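Local coordinates for protein copper chaperone PCu(A)C (Methylosinus trichosporium OB3b, PDB 6P1F) that binds copper through a histidine brace in its PCu(A)C domain and probably serves as a copper chaperone in a methane-oxidizing bacterium, at residues A25-L30 / S82-V87; V5-I10 / N33-P38. One frame throughout, in Å; residues are numbered along the deposited sequence.

Overall arrangement
From the N terminus, strand 2-5 turns back through a tight hairpin into strand 8-16, which runs antiparallel to strand 24-33. Contact 2 (5-10 with 33-38) lies at the end of that pair where strand 8-16 begins and strand 24-33 runs out into the loop leading to strand 39-45, and so closes a loop of 22 residues. Contact 1 (25-30 with 82-87) closes a longer one of 51, joining strand 24-33 to strand 73-89 on its other edge. Because their segments alternate along the chain, the two contacts cross. Their centres are about 20 Å apart, yet they meet where Met29 SD packs on Ile10 CG2, at 3.8 Å.

Contact 1 of 2, residues A25-L30 / S82-V87; sequences AQLYML and SHVELV
Two antiparallel strands of the PCu(A)C beta domain pair here, and the pairing carries His83 and Glu85, two zinc ligands that bind no metal in this apo chain. Ala25 and Leu86 form one hydrogen-bonded pair, and Leu27 and Val84 the other, where Leu27 N reaches Val84 O at 2.8 Å and Val84 N returns to Leu27 O at 2.9 Å. Between them, the non-hydrogen-bonded pair Gln26 and Glu85 puts its side chains on the metal-site face. The Gln26 amide stacks on the His83 imidazole, the planes 14° apart, with Gln26 CD 3.4 Å from His83 CD2. Gln26 OE1, lying over that ring face toward its rim, accepts a hydrogen bond from Tyr28 OH at 2.7 Å, which should restrain the amide from turning. Tyr28 CE1 also packs on His83 CB, at 3.5 Å. His83 CG lies between the backbone N and the carbonyl carbon (chi1 65°); beyond it ND1 bonds to Gly81 O and the ring stacks with that of His55, a further zinc ligand. Glu85 forms a salt bridge with Arg24. The opposite face is apolar: Leu27 CD2 lies alongside Val84 CG2 at 3.8 Å. There Leu27 reaches Met101 of strand 98-105 and Val84 reaches Phe54 of strand 49-55, while strand 8-16 bonds to the other edge of strand 24-33.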
loop_
_atom_site.group_PDB
_atom_site.type_symbol
_atom_site.label_atom_id
_atom_site.label_comp_id
_atom_site.label_asym_id
_atom_site.label_seq_id
_atom_site.Cartn_x
_atom_site.Cartn_y
_atom_site.Cartn_z
ATOM N N ALA A 25 -10.267 -2.917 -4.013
ATOM C CA ALA A 25 -10.013 -1.474 -4.080
ATOM C C ALA A 25 -8.530 -1.256 -4.268
ATOM O O ALA A 25 -7.734 -2.154 -3.989
ATOM C CB ALA A 25 -10.510 -0.783 -2.798
ATOM N N GLN A 26 -8.146 -0.078 -4.744
ATOM C CA GLN A 26 -6.730 0.193 -4.976
ATOM C C GLN A 26 -6.198 1.103 -3.900
ATOM O O GLN A 26 -6.863 2.033 -3.490
ATOM C CB GLN A 26 -6.510 0.805 -6.339
ATOM C CG GLN A 26 -6.862 -0.170 -7.448
ATOM C CD GLN A 26 -6.292 0.216 -8.794
ATOM O OE1 GLN A 26 -5.733 1.310 -8.982
ATOM N NE2 GLN A 26 -6.422 -0.702 -9.759
ATOM N N LEU A 27 -4.991 0.785 -3.446
ATOM C CA LEU A 27 -4.285 1.551 -2.437
ATOM C C LEU A 27 -3.003 2.115 -3.059
ATOM O O LEU A 27 -2.378 1.483 -3.888
ATOM C CB LEU A 27 -3.966 0.673 -1.231
ATOM C CG LEU A 27 -3.141 1.323 -0.113
ATOM C CD1 LEU A 27 -3.615 0.889 1.285
ATOM C CD2 LEU A 27 -1.684 1.043 -0.336
ATOM N N TYR A 28 -2.627 3.334 -2.657
ATOM C CA TYR A 28 -1.466 3.987 -3.203
ATOM C C TYR A 28 -0.616 4.573 -2.098
ATOM O O TYR A 28 -1.142 5.226 -1.218
ATOM C CB TYR A 28 -1.883 5.113 -4.152
ATOM C CG TYR A 28 -2.980 4.725 -5.106
ATOM C CD1 TYR A 28 -2.688 4.062 -6.299
ATOM C CD2 TYR A 28 -4.302 5.002 -4.798
ATOM C CE1 TYR A 28 -3.711 3.720 -7.173
ATOM C CE2 TYR A 28 -5.319 4.678 -5.661
ATOM C CZ TYR A 28 -5.007 4.033 -6.856
ATOM O OH TYR A 28 -5.988 3.681 -7.755
ATOM N N MET A 29 0.675 4.296 -2.105
ATOM C CA MET A 29 1.557 4.887 -1.110
ATOM C C MET A 29 2.935 5.028 -1.704
ATOM O O MET A 29 3.343 4.220 -2.532
ATOM C CB MET A 29 1.626 4.016 0.148
ATOM C CG MET A 29 2.061 2.567 -0.136
ATOM S SD MET A 29 1.878 1.550 1.376
ATOM C CE MET A 29 2.245 -0.095 0.718
ATOM N N LEU A 30 3.664 6.042 -1.262
ATOM C CA LEU A 30 5.056 6.192 -1.659
ATOM C C LEU A 30 5.901 5.422 -0.675
ATOM O O LEU A 30 5.833 5.695 0.529
ATOM C CB LEU A 30 5.415 7.690 -1.662
ATOM C CG LEU A 30 6.893 8.079 -1.743
ATOM C CD1 LEU A 30 7.573 7.449 -2.937
ATOM C CD2 LEU A 30 6.924 9.598 -1.868
ATOM N N SER A 82 1.845 2.368 -10.651
ATOM C CA SER A 82 2.027 1.302 -9.650
ATOM C C SER A 82 0.980 1.424 -8.548
ATOM O O SER A 82 0.556 2.508 -8.207
ATOM C CB SER A 82 3.430 1.373 -9.050
ATOM O OG SER A 82 4.408 1.317 -10.096
ATOM N N HIS A 83 0.570 0.310 -7.962
ATOM C CA HIS A 83 -0.512 0.394 -6.984
ATOM C C HIS A 83 -0.621 -0.935 -6.287
ATOM O O HIS A 83 -0.035 -1.945 -6.722
ATOM C CB HIS A 83 -1.860 0.739 -7.655
ATOM C CG HIS A 83 -2.371 -0.319 -8.588
ATOM N ND1 HIS A 83 -1.953 -0.408 -9.899
ATOM C CD2 HIS A 83 -3.255 -1.318 -8.396
ATOM C CE1 HIS A 83 -2.568 -1.429 -10.477
ATOM N NE2 HIS A 83 -3.370 -1.987 -9.601
ATOM N N VAL A 84 -1.375 -0.932 -5.202
ATOM C CA VAL A 84 -1.709 -2.146 -4.500
ATOM C C VAL A 84 -3.181 -2.465 -4.693
ATOM O O VAL A 84 -4.012 -1.590 -4.514
ATOM C CB VAL A 84 -1.445 -1.991 -3.002
ATOM C CG1 VAL A 84 -1.628 -3.333 -2.289
ATOM C CG2 VAL A 84 -0.066 -1.402 -2.764
ATOM N N GLU A 85 -3.517 -3.699 -5.045
ATOM C CA GLU A 85 -4.918 -4.090 -5.029
ATOM C C GLU A 85 -5.231 -4.774 -3.707
ATOM O O GLU A 85 -4.521 -5.685 -3.298
ATOM C CB GLU A 85 -5.249 -5.024 -6.194
ATOM C CG GLU A 85 -5.477 -4.285 -7.482
ATOM C CD GLU A 85 -6.677 -4.818 -8.223
ATOM O OE1 GLU A 85 -6.493 -5.794 -8.977
ATOM O OE2 GLU A 85 -7.793 -4.272 -8.034
ATOM N N LEU A 86 -6.253 -4.280 -3.012
ATOM C CA LEU A 86 -6.778 -4.920 -1.799
ATOM C C LEU A 86 -7.863 -5.879 -2.225
ATOM O O LEU A 86 -8.809 -5.477 -2.898
ATOM C CB LEU A 86 -7.352 -3.875 -0.840
ATOM C CG LEU A 86 -6.396 -2.714 -0.555
ATOM C CD1 LEU A 86 -7.055 -1.693 0.408
ATOM C CD2 LEU A 86 -5.060 -3.213 -0.031
ATOM N N VAL A 87 -7.706 -7.142 -1.859
ATOM C CA VAL A 87 -8.507 -8.220 -2.402
ATOM C C VAL A 87 -9.409 -8.815 -1.329
ATOM O O VAL A 87 -8.930 -9.102 -0.226
ATOM C CB VAL A 87 -7.580 -9.327 -2.961
ATOM C CG1 VAL A 87 -8.394 -10.522 -3.501
ATOM C CG2 VAL A 87 -6.663 -8.749 -4.043
#

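Contact 2 of 2, residues V5-I10 / N33-P38; sequences VGKIKI and NSADRP
Lys7 and Ser34 join the N-terminal hairpin to the loop that follows strand 24-33. Ser34 N donates to Lys7 O at 2.8 Å, a nearly straight bond (164° at the hydrogen), just beyond the non-hydrogen-bonded pair of Ile8 and Asn33. The tight part lies on the buried side, where the Ile8 and Asn33 side chains cross obliquely and Ile8 CD1 comes within 3.8 Å of both Asn33 CB and Asn33 OD1. Asn33 CG stands anti to the backbone N (chi1 179°), and the carboxamide beyond it bonds within 33-38 and to Pro70. OD1 accepts from Ala35 N at 3.0 Å, the donor lying well above the carbonyl plane, while ND2 donates to a lone pair of Arg37 O, in the carbonyl plane, at 3.0 Å, and also to Pro70 O. An alanine in place of Asn33 would probably leave Ala35 N, Arg37 O and Pro70 O without these partners and the loop freer to move. Toward solvent the contact is looser. Exposed Lys7 rests CB and CG against Ala35, CB being 3.5 Å from Ala35 N, before the chain bends and its end leads away. Ile8 meanwhile continues inward onto Leu69 and Phe105. Two motifs face each other here: a type II' beta turn from Val5 to Ile8, with Gly6 at positive phi, closes the two-residue hairpin loop, and an Asx turn at Asn33 marks the exit from strand 24-33.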
loop_
_atom_site.group_PDB
_atom_site.type_symbol
_atom_site.label_atom_id
_atom_site.label_comp_id
_atom_site.label_asym_id
_atom_site.label_seq_id
_atom_site.Cartn_x
_atom_site.Cartn_y
_atom_site.Cartn_z
ATOM N N VAL A 5 9.959 3.257 9.691
ATOM C CA VAL A 5 10.448 2.242 10.620
ATOM C C VAL A 5 11.820 1.869 10.076
ATOM O O VAL A 5 11.987 1.642 8.880
ATOM C CB VAL A 5 9.498 1.007 10.761
ATOM C CG1 VAL A 5 9.313 0.253 9.431
ATOM C CG2 VAL A 5 10.004 0.092 11.861
ATOM N N GLY A 6 12.848 1.889 10.919
ATOM C CA GLY A 6 14.175 1.718 10.317
ATOM C C GLY A 6 14.498 2.783 9.284
ATOM O O GLY A 6 14.248 3.960 9.476
ATOM N N LYS A 7 14.984 2.331 8.120
ATOM C CA LYS A 7 15.334 3.196 7.000
ATOM C C LYS A 7 14.204 3.231 5.927
ATOM O O LYS A 7 14.383 3.804 4.854
ATOM C CB LYS A 7 16.655 2.696 6.381
ATOM C CG LYS A 7 17.845 2.742 7.348
ATOM C CD LYS A 7 18.371 4.162 7.451
ATOM C CE LYS A 7 19.876 4.169 7.696
ATOM N NZ LYS A 7 20.264 3.315 8.866
ATOM N N ILE A 8 13.052 2.649 6.255
ATOM C CA ILE A 8 11.858 2.679 5.414
ATOM C C ILE A 8 10.956 3.841 5.768
ATOM O O ILE A 8 10.735 4.121 6.948
ATOM C CB ILE A 8 11.047 1.376 5.578
ATOM C CG1 ILE A 8 11.839 0.205 5.020
ATOM C CG2 ILE A 8 9.682 1.479 4.929
ATOM C CD1 ILE A 8 12.025 0.274 3.521
ATOM N N LYS A 9 10.456 4.548 4.744
ATOM C CA LYS A 9 9.430 5.553 4.966
ATOM C C LYS A 9 8.258 5.211 4.118
ATOM O O LYS A 9 8.421 4.734 3.004
ATOM C CB LYS A 9 9.901 6.974 4.598
ATOM C CG LYS A 9 10.863 7.528 5.634
ATOM C CD LYS A 9 11.007 9.060 5.509
ATOM C CE LYS A 9 11.779 9.608 6.710
ATOM N NZ LYS A 9 11.677 11.100 6.832
ATOM N N ILE A 10 7.068 5.495 4.620
ATOM C CA ILE A 10 5.853 5.331 3.829
ATOM C C ILE A 10 5.169 6.685 3.847
ATOM O O ILE A 10 4.872 7.208 4.915
ATOM C CB ILE A 10 4.930 4.242 4.409
ATOM C CG1 ILE A 10 5.663 2.880 4.501
ATOM C CG2 ILE A 10 3.656 4.112 3.564
ATOM C CD1 ILE A 10 6.270 2.572 5.906
ATOM N N ASN A 33 13.001 3.241 0.423
ATOM C CA ASN A 33 14.045 2.553 1.178
ATOM C C ASN A 33 15.304 3.394 1.168
ATOM O O ASN A 33 15.978 3.503 0.135
ATOM C CB ASN A 33 14.332 1.164 0.583
ATOM C CG ASN A 33 15.433 0.435 1.349
ATOM O OD1 ASN A 33 15.676 0.724 2.521
ATOM N ND2 ASN A 33 16.073 -0.562 0.706
ATOM N N SER A 34 15.634 4.001 2.325
ATOM C CA SER A 34 16.847 4.794 2.428
ATOM C C SER A 34 18.048 3.990 2.891
ATOM O O SER A 34 19.112 4.568 3.089
ATOM C CB SER A 34 16.646 5.971 3.386
ATOM O OG SER A 34 15.773 6.866 2.760
ATOM N N ALA A 35 17.901 2.678 3.059
ATOM C CA ALA A 35 19.055 1.831 3.422
ATOM C C ALA A 35 19.988 1.589 2.241
ATOM O O ALA A 35 19.574 1.607 1.076
ATOM C CB ALA A 35 18.592 0.463 3.977
ATOM N N ASP A 36 21.248 1.326 2.566
ATOM C CA ASP A 36 22.262 0.914 1.602
ATOM C C ASP A 36 22.146 -0.552 1.251
ATOM O O ASP A 36 23.025 -1.080 0.576
ATOM C CB ASP A 36 23.671 1.101 2.175
ATOM C CG ASP A 36 24.085 2.523 2.248
ATOM O OD1 ASP A 36 23.399 3.353 1.618
ATOM O OD2 ASP A 36 25.103 2.798 2.925
ATOM N N ARG A 37 21.131 -1.210 1.801
ATOM C CA ARG A 37 20.886 -2.648 1.610
ATOM C C ARG A 37 19.426 -2.777 1.204
ATOM O O ARG A 37 18.627 -1.886 1.486
ATOM C CB ARG A 37 21.151 -3.457 2.889
ATOM C CG ARG A 37 22.396 -3.052 3.671
ATOM C CD ARG A 37 23.476 -4.125 3.603
ATOM N NE ARG A 37 23.062 -5.376 4.237
ATOM C CZ ARG A 37 23.424 -6.586 3.816
ATOM N NH1 ARG A 37 24.210 -6.718 2.749
ATOM N NH2 ARG A 37 22.993 -7.668 4.457
ATOM N N PRO A 38 19.071 -3.856 0.498
ATOM C CA PRO A 38 17.692 -3.953 0.055
ATOM C C PRO A 38 16.769 -4.323 1.209
ATOM O O PRO A 38 17.211 -4.740 2.282
ATOM C CB PRO A 38 17.725 -5.092 -1.000
ATOM C CG PRO A 38 18.919 -5.909 -0.606
ATOM C CD PRO A 38 19.926 -4.929 -0.048
#